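PDB 1Y0K: DUF1780 domain-containing protein from Pseudomonas aeruginosa, which is of unknown function but belongs to the DUF1780 family of putative endonucleases in the PD-(D/E)XK clan. Local coordinates for residues S171-G176 against A180-A185; K124-Y129 against I134-L139; R29-C34 against Y45-F50. All blocks are in the same frame, centred on the assembly; numbering follows the deposited sequence. Where two conformers were deposited one is given.

Contact 1: residues S171-G176 against A180-A185; sequences SLSMVG and ARVLFA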
loop_
_atom_site.group_PDB
_atom_site.type_symbol
_atom_site.label_atom_id
_atom_site.label_comp_id
_atom_site.label_asym_id
_atom_site.label_seq_id
_atom_site.Cartn_x
_atom_site.Cartn_y
_atom_site.Cartn_z
ATOM N N SER A 171 7.737 2.007 -8.958
ATOM C CA SER A 171 7.264 2.784 -7.815
ATOM C C SER A 171 6.809 1.829 -6.715
ATOM O O SER A 171 6.586 0.638 -6.958
ATOM C CB SER A 171 6.116 3.725 -8.227
ATOM O OG SER A 171 4.909 3.011 -8.479
ATOM N N LEU A 172 6.706 2.360 -5.500
ATOM C CA LEU A 172 6.226 1.578 -4.367
ATOM C C LEU A 172 5.455 2.536 -3.497
ATOM O O LEU A 172 5.956 3.605 -3.155
ATOM C CB LEU A 172 7.386 0.977 -3.580
ATOM C CG LEU A 172 7.058 0.264 -2.253
ATOM C CD1 LEU A 172 6.110 -0.927 -2.455
ATOM C CD2 LEU A 172 8.333 -0.185 -1.581
ATOM N N SER A 173 4.242 2.127 -3.152
ATOM C CA SER A 173 3.352 2.913 -2.314
ATOM C C SER A 173 2.723 2.013 -1.265
ATOM O O SER A 173 2.636 0.795 -1.456
ATOM C CB SER A 173 2.259 3.570 -3.155
ATOM O OG SER A 173 2.806 4.361 -4.197
HETATM N N MSE A 174 2.292 2.624 -0.158
HETATM C CA MSE A 174 1.554 1.931 0.898
HETATM C C MSE A 174 0.235 2.638 1.178
HETATM O O MSE A 174 0.130 3.865 1.101
HETATM C CB MSE A 174 2.337 1.917 2.213
HETATM C CG MSE A 174 3.682 1.219 2.220
HETATM SE SE MSE A 174 4.462 1.461 3.877
HETATM C CE MSE A 174 4.635 3.203 3.957
ATOM N N VAL A 175 -0.767 1.852 1.527
ATOM C CA VAL A 175 -2.031 2.405 2.008
ATOM C C VAL A 175 -2.567 1.487 3.100
ATOM O O VAL A 175 -2.382 0.279 3.052
ATOM C CB VAL A 175 -3.065 2.596 0.860
ATOM C CG1 VAL A 175 -3.470 1.255 0.227
ATOM C CG2 VAL A 175 -4.319 3.355 1.365
ATOM N N GLY A 176 -3.210 2.075 4.101
ATOM C CA GLY A 176 -3.892 1.297 5.125
ATOM C C GLY A 176 -5.002 2.144 5.704
ATOM O O GLY A 176 -5.226 3.260 5.257
ATOM N N ALA A 180 -1.658 6.814 3.884
ATOM C CA ALA A 180 -1.128 6.413 2.577
ATOM C C ALA A 180 0.171 7.171 2.333
ATOM O O ALA A 180 0.358 8.296 2.817
ATOM C CB ALA A 180 -2.127 6.698 1.487
ATOM N N ARG A 181 1.090 6.540 1.612
ATOM C CA ARG A 181 2.337 7.194 1.260
ATOM C C ARG A 181 2.908 6.573 -0.004
ATOM O O ARG A 181 2.945 5.349 -0.141
ATOM C CB ARG A 181 3.356 7.068 2.400
ATOM C CG ARG A 181 4.708 7.709 2.086
ATOM C CD ARG A 181 5.685 7.533 3.253
ATOM N NE ARG A 181 7.008 8.057 2.919
ATOM C CZ ARG A 181 7.407 9.309 3.154
ATOM N NH1 ARG A 181 6.609 10.178 3.766
ATOM N NH2 ARG A 181 8.625 9.689 2.793
ATOM N N VAL A 182 3.345 7.428 -0.921
ATOM C CA VAL A 182 4.162 6.980 -2.048
ATOM C C VAL A 182 5.614 6.966 -1.546
ATOM O O VAL A 182 6.166 8.022 -1.190
ATOM C CB VAL A 182 4.009 7.936 -3.266
ATOM C CG1 VAL A 182 4.923 7.497 -4.418
ATOM C CG2 VAL A 182 2.544 7.991 -3.723
ATOM N N LEU A 183 6.218 5.775 -1.474
ATOM C CA LEU A 183 7.593 5.643 -0.959
ATOM C C LEU A 183 8.632 6.102 -1.965
ATOM O O LEU A 183 9.588 6.788 -1.599
ATOM C CB LEU A 183 7.909 4.215 -0.501
ATOM C CG LEU A 183 7.054 3.645 0.635
ATOM C CD1 LEU A 183 7.642 2.334 1.132
ATOM C CD2 LEU A 183 6.949 4.643 1.794
ATOM N N PHE A 184 8.454 5.701 -3.222
ATOM C CA PHE A 184 9.286 6.193 -4.315
ATOM C C PHE A 184 8.565 6.020 -5.635
ATOM O O PHE A 184 7.662 5.197 -5.756
ATOM C CB PHE A 184 10.679 5.522 -4.340
ATOM C CG PHE A 184 10.684 4.069 -4.790
ATOM C CD1 PHE A 184 10.694 3.736 -6.147
ATOM C CD2 PHE A 184 10.751 3.041 -3.851
ATOM C CE1 PHE A 184 10.729 2.400 -6.560
ATOM C CE2 PHE A 184 10.800 1.703 -4.247
ATOM C CZ PHE A 184 10.787 1.378 -5.604
ATOM N N ALA A 185 8.960 6.812 -6.630
ATOM C CA ALA A 185 8.397 6.670 -7.964
ATOM C C ALA A 185 9.392 7.222 -8.965
ATOM O O ALA A 185 9.821 8.377 -8.841
ATOM C CB ALA A 185 7.075 7.390 -8.070
#
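Leu172 pairs with Phe184 and Met174 with Arg181 in an antiparallel beta hairpin; the axes of segments 171-175 and 180-185 lie 169° apart in direction and approach to 4.5 Å. The register slips by one residue between these two pairs. Leu183 and Phe184 both stand opposite Leu172, which makes a classic beta bulge. Leu172 O is gripped by two donors in its carbonyl plane. Leu183 N is 2.8 Å from Leu172 O, and its bond is bent to 136° at the hydrogen. Phe184 N is 3.3 Å from Leu172 O, with a straighter bond. Past the bulge the pairing is regular: Met174 N donates to Arg181 O almost linearly, and Arg181 N donates back to Met174 O.

The bulge brings the Leu183 side chain in among Leu172 and Met174. Leu183 CD1 lies alongside Leu172 CD2 at 3.8 Å, the two leucines pointing the same way. On its other branch, Leu183 CD2 meets the selenomethionine methyl Met174 CE at 3.5 Å, a tight contact. A bend at the last torsion of Met174 (chi3 -62°) turns that methyl toward Leu183. The Phe184 ring, with CG set between the backbone N and the carbonyl carbon, leans over the other strand. Leu172 N lies 4.0 Å above the plane, over the ring centre, and Leu172 CB touches Phe184 CE2 at 3.6 Å.

The other face of the hairpin carries smaller groups. Ser173 OG packs beside Val182 CG2, and Val175 CG2 meets Ala180 CB. Helix 26-40 covers this face through Val33, Phe37 and Ala40, joined by Leu193 of helix 191-194. Helix 162-166 lies against Leu172 and Phe184. Strand 140-146 runs parallel to strand 171-175 on its far side.

Contact 2: residues K124-Y129 against I134-L139; sequences KKAHNY and IDHGEL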
loop_
_atom_site.group_PDB
_atom_site.type_symbol
_atom_site.label_atom_id
_atom_site.label_comp_id
_atom_site.label_asym_id
_atom_site.label_seq_id
_atom_site.Cartn_x
_atom_site.Cartn_y
_atom_site.Cartn_z
ATOM N N LYS A 124 10.373 -11.967 -2.124
ATOM C CA LYS A 124 9.818 -13.129 -2.821
ATOM C C LYS A 124 9.366 -12.750 -4.226
ATOM O O LYS A 124 9.658 -13.463 -5.201
ATOM C CB LYS A 124 8.641 -13.730 -2.051
ATOM C CG LYS A 124 9.000 -14.440 -0.748
ATOM C CD LYS A 124 7.730 -15.015 -0.101
ATOM C CE LYS A 124 8.033 -15.795 1.182
ATOM N NZ LYS A 124 8.620 -17.146 0.914
ATOM N N LYS A 125 8.657 -11.625 -4.337
ATOM C CA LYS A 125 8.238 -11.130 -5.665
ATOM C C LYS A 125 9.420 -10.816 -6.571
ATOM O O LYS A 125 9.458 -11.255 -7.725
ATOM C CB LYS A 125 7.378 -9.873 -5.541
ATOM C CG LYS A 125 5.988 -10.087 -5.016
ATOM C CD LYS A 125 5.200 -8.783 -5.191
ATOM C CE LYS A 125 3.754 -8.915 -4.755
ATOM N NZ LYS A 125 2.984 -9.870 -5.602
ATOM N N ALA A 126 10.380 -10.043 -6.059
ATOM C CA ALA A 126 11.561 -9.702 -6.831
ATOM C C ALA A 126 12.233 -10.976 -7.366
ATOM O O ALA A 126 12.578 -11.051 -8.547
ATOM C CB ALA A 126 12.527 -8.884 -6.000
ATOM N N HIS A 127 12.378 -11.981 -6.505
ATOM C CA HIS A 127 12.953 -13.276 -6.921
ATOM C C HIS A 127 12.125 -13.968 -8.001
ATOM O O HIS A 127 12.661 -14.320 -9.057
ATOM C CB HIS A 127 13.119 -14.229 -5.732
ATOM C CG HIS A 127 13.585 -15.598 -6.132
ATOM N ND1 HIS A 127 14.848 -15.831 -6.628
ATOM C CD2 HIS A 127 12.946 -16.792 -6.151
ATOM C CE1 HIS A 127 14.978 -17.115 -6.912
ATOM N NE2 HIS A 127 13.836 -17.720 -6.636
ATOM N N ASN A 128 10.837 -14.168 -7.719
ATOM C CA ASN A 128 9.931 -14.852 -8.643
ATOM C C ASN A 128 9.929 -14.178 -10.010
ATOM O O ASN A 128 10.008 -14.846 -11.042
ATOM C CB ASN A 128 8.505 -14.924 -8.078
ATOM C CG ASN A 128 8.365 -15.915 -6.916
ATOM O OD1 ASN A 128 9.229 -16.763 -6.686
ATOM N ND2 ASN A 128 7.254 -15.815 -6.194
ATOM N N TYR A 129 9.853 -12.851 -10.010
ATOM C CA TYR A 129 9.838 -12.091 -11.258
ATOM C C TYR A 129 11.179 -12.116 -12.001
ATOM O O TYR A 129 11.205 -12.168 -13.233
ATOM C CB TYR A 129 9.337 -10.656 -11.003
ATOM C CG TYR A 129 7.903 -10.618 -10.504
ATOM C CD1 TYR A 129 7.078 -11.733 -10.620
ATOM C CD2 TYR A 129 7.359 -9.457 -9.941
ATOM C CE1 TYR A 129 5.772 -11.725 -10.179
ATOM C CE2 TYR A 129 6.027 -9.438 -9.489
ATOM C CZ TYR A 129 5.246 -10.579 -9.626
ATOM O OH TYR A 129 3.937 -10.622 -9.219
ATOM N N ILE A 134 10.567 -11.146 -15.852
ATOM C CA ILE A 134 9.601 -10.037 -15.803
ATOM C C ILE A 134 10.322 -8.708 -15.581
ATOM O O ILE A 134 11.292 -8.646 -14.807
ATOM C CB ILE A 134 8.520 -10.294 -14.710
ATOM C CG1 ILE A 134 7.498 -11.300 -15.232
ATOM C CG2 ILE A 134 7.804 -8.975 -14.286
ATOM C CD1 ILE A 134 6.870 -12.145 -14.194
ATOM N N ASP A 135 9.848 -7.647 -16.250
ATOM C CA ASP A 135 10.445 -6.320 -16.108
ATOM C C ASP A 135 9.876 -5.639 -14.858
ATOM O O ASP A 135 8.781 -5.063 -14.895
ATOM C CB ASP A 135 10.192 -5.442 -17.350
ATOM C CG ASP A 135 10.968 -4.111 -17.316
ATOM O OD1 ASP A 135 11.572 -3.770 -16.275
ATOM O OD2 ASP A 135 10.968 -3.387 -18.342
ATOM N N HIS A 136 10.630 -5.715 -13.765
ATOM C CA HIS A 136 10.239 -5.079 -12.498
ATOM C C HIS A 136 9.934 -3.597 -12.719
ATOM O O HIS A 136 9.078 -3.018 -12.040
ATOM C CB HIS A 136 11.351 -5.196 -11.453
ATOM C CG HIS A 136 11.799 -6.598 -11.176
ATOM N ND1 HIS A 136 12.434 -7.375 -12.122
ATOM C CD2 HIS A 136 11.752 -7.345 -10.045
ATOM C CE1 HIS A 136 12.720 -8.556 -11.600
ATOM N NE2 HIS A 136 12.319 -8.565 -10.340
ATOM N N GLY A 137 10.647 -2.990 -13.668
ATOM C CA GLY A 137 10.563 -1.553 -13.915
ATOM C C GLY A 137 9.283 -1.031 -14.544
ATOM O O GLY A 137 9.149 0.180 -14.750
ATOM N N GLU A 138 8.342 -1.919 -14.850
ATOM C CA GLU A 138 7.041 -1.495 -15.374
ATOM C C GLU A 138 5.947 -1.627 -14.312
ATOM O O GLU A 138 4.770 -1.359 -14.584
ATOM C CB GLU A 138 6.661 -2.285 -16.642
ATOM C CG GLU A 138 7.523 -1.929 -17.870
ATOM C CD GLU A 138 7.322 -0.497 -18.370
ATOM O OE1 GLU A 138 6.196 0.031 -18.281
ATOM O OE2 GLU A 138 8.300 0.108 -18.869
ATOM N N LEU A 139 6.348 -2.023 -13.105
ATOM C CA LEU A 139 5.390 -2.340 -12.045
ATOM C C LEU A 139 5.362 -1.278 -10.954
ATOM O O LEU A 139 6.406 -0.845 -10.457
ATOM C CB LEU A 139 5.702 -3.715 -11.427
ATOM C CG LEU A 139 5.678 -4.938 -12.361
ATOM C CD1 LEU A 139 6.004 -6.219 -11.588
ATOM C CD2 LEU A 139 4.338 -5.077 -13.090
#
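Tyr129 and Ile134 meet where helix 119-132 ends and the chain turns back toward strand 140-146, a connection that includes a short 3-10 turn at residues 136-138. Ile134 N donates to Tyr129 O at 2.9 Å and closes the turn. Two aliphatic ends meet the Tyr129 ring from the same side of its plane, both obliquely. Ile134 CD1 reaches Tyr129 CD1 at 3.6 Å, and Leu139 CD1 reaches Tyr129 CE2 at 3.8 Å. Pro57 touches all three side chains, and Trp169 also packs on Tyr129.

Asp135 OD1 accepts from Gly137 N, met from above the carboxylate plane. This Asx turn starts the 3-10 segment. His136 then points its ring back at the helix, its CG beside the backbone N (chi1 -56°). Tyr129 CB makes an off-centre CH-pi contact with the His136 ring. The outer nitrogen of the ring reaches a helix carbonyl that also accepts from Ser130 OG, so two side chains share that oxygen. The bond helps fix the rotation of the imidazole: His136 NE2 donates to Ala126 O at 3.1 Å, almost straight at 174°, on a lone pair and in the ring plane.

Contact 3: residues R29-C34 against Y45-F50; sequences RERWVC and YRQEDF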
loop_
_atom_site.group_PDB
_atom_site.type_symbol
_atom_site.label_atom_id
_atom_site.label_comp_id
_atom_site.label_asym_id
_atom_site.label_seq_id
_atom_site.Cartn_x
_atom_site.Cartn_y
_atom_site.Cartn_z
ATOM N N ARG A 29 -10.948 -7.263 -4.357
ATOM C CA ARG A 29 -10.088 -6.896 -3.231
ATOM C C ARG A 29 -8.944 -5.988 -3.687
ATOM O O ARG A 29 -8.658 -4.968 -3.057
ATOM C CB ARG A 29 -9.502 -8.176 -2.625
ATOM C CG ARG A 29 -8.937 -8.056 -1.231
ATOM C CD ARG A 29 -8.919 -9.425 -0.559
ATOM N NE ARG A 29 -8.323 -10.444 -1.417
ATOM C CZ ARG A 29 -8.563 -11.748 -1.326
ATOM N NH1 ARG A 29 -9.406 -12.226 -0.409
ATOM N NH2 ARG A 29 -7.954 -12.577 -2.161
ATOM N N GLU A 30 -8.283 -6.384 -4.770
ATOM C CA GLU A 30 -7.156 -5.633 -5.317
ATOM C C GLU A 30 -7.596 -4.280 -5.864
ATOM O O GLU A 30 -6.934 -3.263 -5.618
ATOM C CB GLU A 30 -6.417 -6.468 -6.369
ATOM C CG GLU A 30 -5.626 -7.607 -5.733
ATOM C CD GLU A 30 -5.453 -8.819 -6.631
ATOM O OE1 GLU A 30 -5.889 -8.791 -7.807
ATOM O OE2 GLU A 30 -4.888 -9.823 -6.137
ATOM N N ARG A 31 -8.721 -4.262 -6.576
ATOM C CA ARG A 31 -9.285 -3.006 -7.081
ATOM C C ARG A 31 -9.689 -2.091 -5.917
ATOM O O ARG A 31 -9.461 -0.877 -5.955
ATOM C CB ARG A 31 -10.489 -3.277 -7.984
ATOM C CG ARG A 31 -10.870 -2.078 -8.840
ATOM C CD ARG A 31 -12.340 -2.067 -9.184
ATOM N NE ARG A 31 -13.125 -1.942 -7.965
ATOM C CZ ARG A 31 -13.830 -2.922 -7.423
ATOM N NH1 ARG A 31 -14.469 -2.715 -6.283
ATOM N NH2 ARG A 31 -13.900 -4.105 -8.019
ATOM N N TRP A 32 -10.262 -2.682 -4.874
ATOM C CA TRP A 32 -10.676 -1.928 -3.698
ATOM C C TRP A 32 -9.458 -1.218 -3.096
ATOM O O TRP A 32 -9.542 -0.045 -2.766
ATOM C CB TRP A 32 -11.350 -2.871 -2.685
ATOM C CG TRP A 32 -11.718 -2.275 -1.333
ATOM C CD1 TRP A 32 -12.925 -1.761 -0.968
ATOM C CD2 TRP A 32 -10.878 -2.201 -0.173
ATOM N NE1 TRP A 32 -12.887 -1.339 0.349
ATOM C CE2 TRP A 32 -11.642 -1.603 0.860
ATOM C CE3 TRP A 32 -9.547 -2.577 0.095
ATOM C CZ2 TRP A 32 -11.119 -1.368 2.139
ATOM C CZ3 TRP A 32 -9.022 -2.349 1.375
ATOM C CH2 TRP A 32 -9.812 -1.750 2.384
ATOM N N VAL A 33 -8.328 -1.917 -2.982
ATOM C CA VAL A 33 -7.098 -1.295 -2.457
ATOM C C VAL A 33 -6.693 -0.088 -3.317
ATOM O O VAL A 33 -6.375 0.990 -2.796
ATOM C CB VAL A 33 -5.932 -2.301 -2.375
ATOM C CG1 VAL A 33 -4.625 -1.587 -2.050
ATOM C CG2 VAL A 33 -6.224 -3.360 -1.303
ATOM N N CYS A 34 -6.699 -0.278 -4.632
ATOM C CA CYS A 34 -6.378 0.807 -5.557
ATOM C C CYS A 34 -7.326 1.992 -5.358
ATOM O O CYS A 34 -6.883 3.131 -5.315
ATOM C CB CYS A 34 -6.419 0.310 -7.005
ATOM S SG CYS A 34 -5.123 -0.913 -7.361
ATOM N N TYR A 45 -11.302 9.313 -10.358
ATOM C CA TYR A 45 -11.429 8.116 -11.172
ATOM C C TYR A 45 -12.889 7.825 -11.479
ATOM O O TYR A 45 -13.790 8.252 -10.749
ATOM C CB TYR A 45 -10.783 6.912 -10.468
ATOM C CG TYR A 45 -11.410 6.509 -9.145
ATOM C CD1 TYR A 45 -12.483 5.620 -9.109
ATOM C CD2 TYR A 45 -10.911 6.993 -7.930
ATOM C CE1 TYR A 45 -13.053 5.230 -7.909
ATOM C CE2 TYR A 45 -11.483 6.613 -6.714
ATOM C CZ TYR A 45 -12.555 5.732 -6.716
ATOM O OH TYR A 45 -13.126 5.332 -5.532
ATOM N N ARG A 46 -13.111 7.108 -12.570
ATOM C CA ARG A 46 -14.412 6.531 -12.848
ATOM C C ARG A 46 -14.229 5.025 -12.764
ATOM O O ARG A 46 -13.110 4.528 -12.915
ATOM C CB ARG A 46 -14.911 6.955 -14.228
ATOM C CG ARG A 46 -15.024 8.465 -14.425
ATOM C CD ARG A 46 -15.728 8.805 -15.736
ATOM N NE ARG A 46 -17.052 8.187 -15.811
ATOM C CZ ARG A 46 -18.173 8.734 -15.347
ATOM N NH1 ARG A 46 -18.150 9.934 -14.777
ATOM N NH2 ARG A 46 -19.323 8.080 -15.459
ATOM N N GLN A 47 -15.311 4.294 -12.519
ATOM C CA GLN A 47 -15.217 2.849 -12.320
ATOM C C GLN A 47 -14.598 2.132 -13.519
ATOM O O GLN A 47 -13.856 1.164 -13.354
ATOM C CB GLN A 47 -16.595 2.253 -12.015
ATOM C CG GLN A 47 -16.535 0.976 -11.209
ATOM C CD GLN A 47 -15.937 1.196 -9.827
ATOM O OE1 GLN A 47 -16.270 2.164 -9.128
ATOM N NE2 GLN A 47 -15.043 0.305 -9.431
ATOM N N GLU A 48 -14.913 2.622 -14.718
ATOM C CA GLU A 48 -14.402 2.075 -15.980
ATOM C C GLU A 48 -12.882 2.227 -16.149
ATOM O O GLU A 48 -12.282 1.571 -17.006
ATOM C CB GLU A 48 -15.118 2.736 -17.166
ATOM C CG GLU A 48 -15.182 4.258 -17.078
ATOM C CD GLU A 48 -16.484 4.794 -16.447
ATOM O OE1 GLU A 48 -17.048 4.172 -15.503
ATOM O OE2 GLU A 48 -16.943 5.865 -16.907
ATOM N N ASP A 49 -12.261 3.087 -15.340
ATOM C CA ASP A 49 -10.815 3.300 -15.418
ATOM C C ASP A 49 -9.960 2.112 -14.961
ATOM O O ASP A 49 -8.778 2.055 -15.283
ATOM C CB ASP A 49 -10.385 4.542 -14.639
ATOM C CG ASP A 49 -10.958 5.829 -15.206
ATOM O OD1 ASP A 49 -11.235 5.890 -16.425
ATOM O OD2 ASP A 49 -11.102 6.792 -14.420
ATOM N N PHE A 50 -10.535 1.192 -14.189
ATOM C CA PHE A 50 -9.787 0.024 -13.713
ATOM C C PHE A 50 -9.960 -1.155 -14.659
ATOM O O PHE A 50 -11.072 -1.438 -15.112
ATOM C CB PHE A 50 -10.237 -0.364 -12.304
ATOM C CG PHE A 50 -10.168 0.762 -11.328
ATOM C CD1 PHE A 50 -11.301 1.513 -11.032
ATOM C CD2 PHE A 50 -8.958 1.104 -10.734
ATOM C CE1 PHE A 50 -11.234 2.569 -10.146
ATOM C CE2 PHE A 50 -8.881 2.155 -9.849
ATOM C CZ PHE A 50 -10.021 2.894 -9.553
#
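Arg31 and Phe50 join helix 26-40 to the 3-10 turn at residues 47-49, which leads into the short edge strand 50-51 of the mixed sheet. The contact has a packed inner half and a loose outer half. No hydrogen bond crosses it.

The inner half is built on the Phe50 ring. The ring is turned toward the helix, with CG anti to the carbonyl carbon (chi1 -54°). Arg31 supplies aliphatic chain here, not charge. Its CG touches Phe50 CG at 3.8 Å and makes an off-centre CH-pi contact, 4.3 Å from the ring centroid. One turn further along the helix, Cys34 CB approaches Phe50 CE2 at 4.2 Å, obliquely to the ring. Val60, Phe62 and Leu38 pack on Phe50 too, while Phe67, Val69 and Leu142 press on Cys34. This half therefore belongs to the packing between helix and sheet.

The outer half is thinner and reaches solvent at Gln47. There the Arg31 chain bends at chi3 (63°) and carries its guanidinium off to Asp28, with which Arg31 NH2 forms a salt bridge. The guanidinium plane stands 66° from the Phe50 ring, too steep for a parallel stack. Gln47 folds at chi2 and brings its amide over the bend. Gln47 NE2 comes 3.6 Å from Arg31 CD. It is also close to Arg31 NE, but both nitrogens are donors and do not bond.

Bonds within the segment also hold the 3-10 turn. Asp49 N donates to Arg46 O. In return Arg46 N donates to the Asp49 carboxylate. On the solvent side, Arg46 NE forms a salt bridge with Glu48 OE2 at 2.6 Å, the oxygen lying in the guanidinium plane.

How the contacts relate
From the N terminus, contact 3 comes first. It closes a span of ten residues, the end of helix 26-40 and the loop after it. Contact 2 follows, closing the short turn between helix 119-132 and strand 140-146. Contact 1 is last and closes the hairpin of strands 171-175 and 179-185. The three lie in series, so none encloses or crosses another. Contacts 1 and 3 touch directly: Val175 CG1 packs on Val33 CG1 at 3.8 Å, with helix 26-40 lying against the sheet. Contact 2 is centred about 17 Å from the chain centre, contact 3 about 14 Å and contact 1 about 6 Å. Strand 140-146, which contact 2 leads into, pairs with strand 171-175.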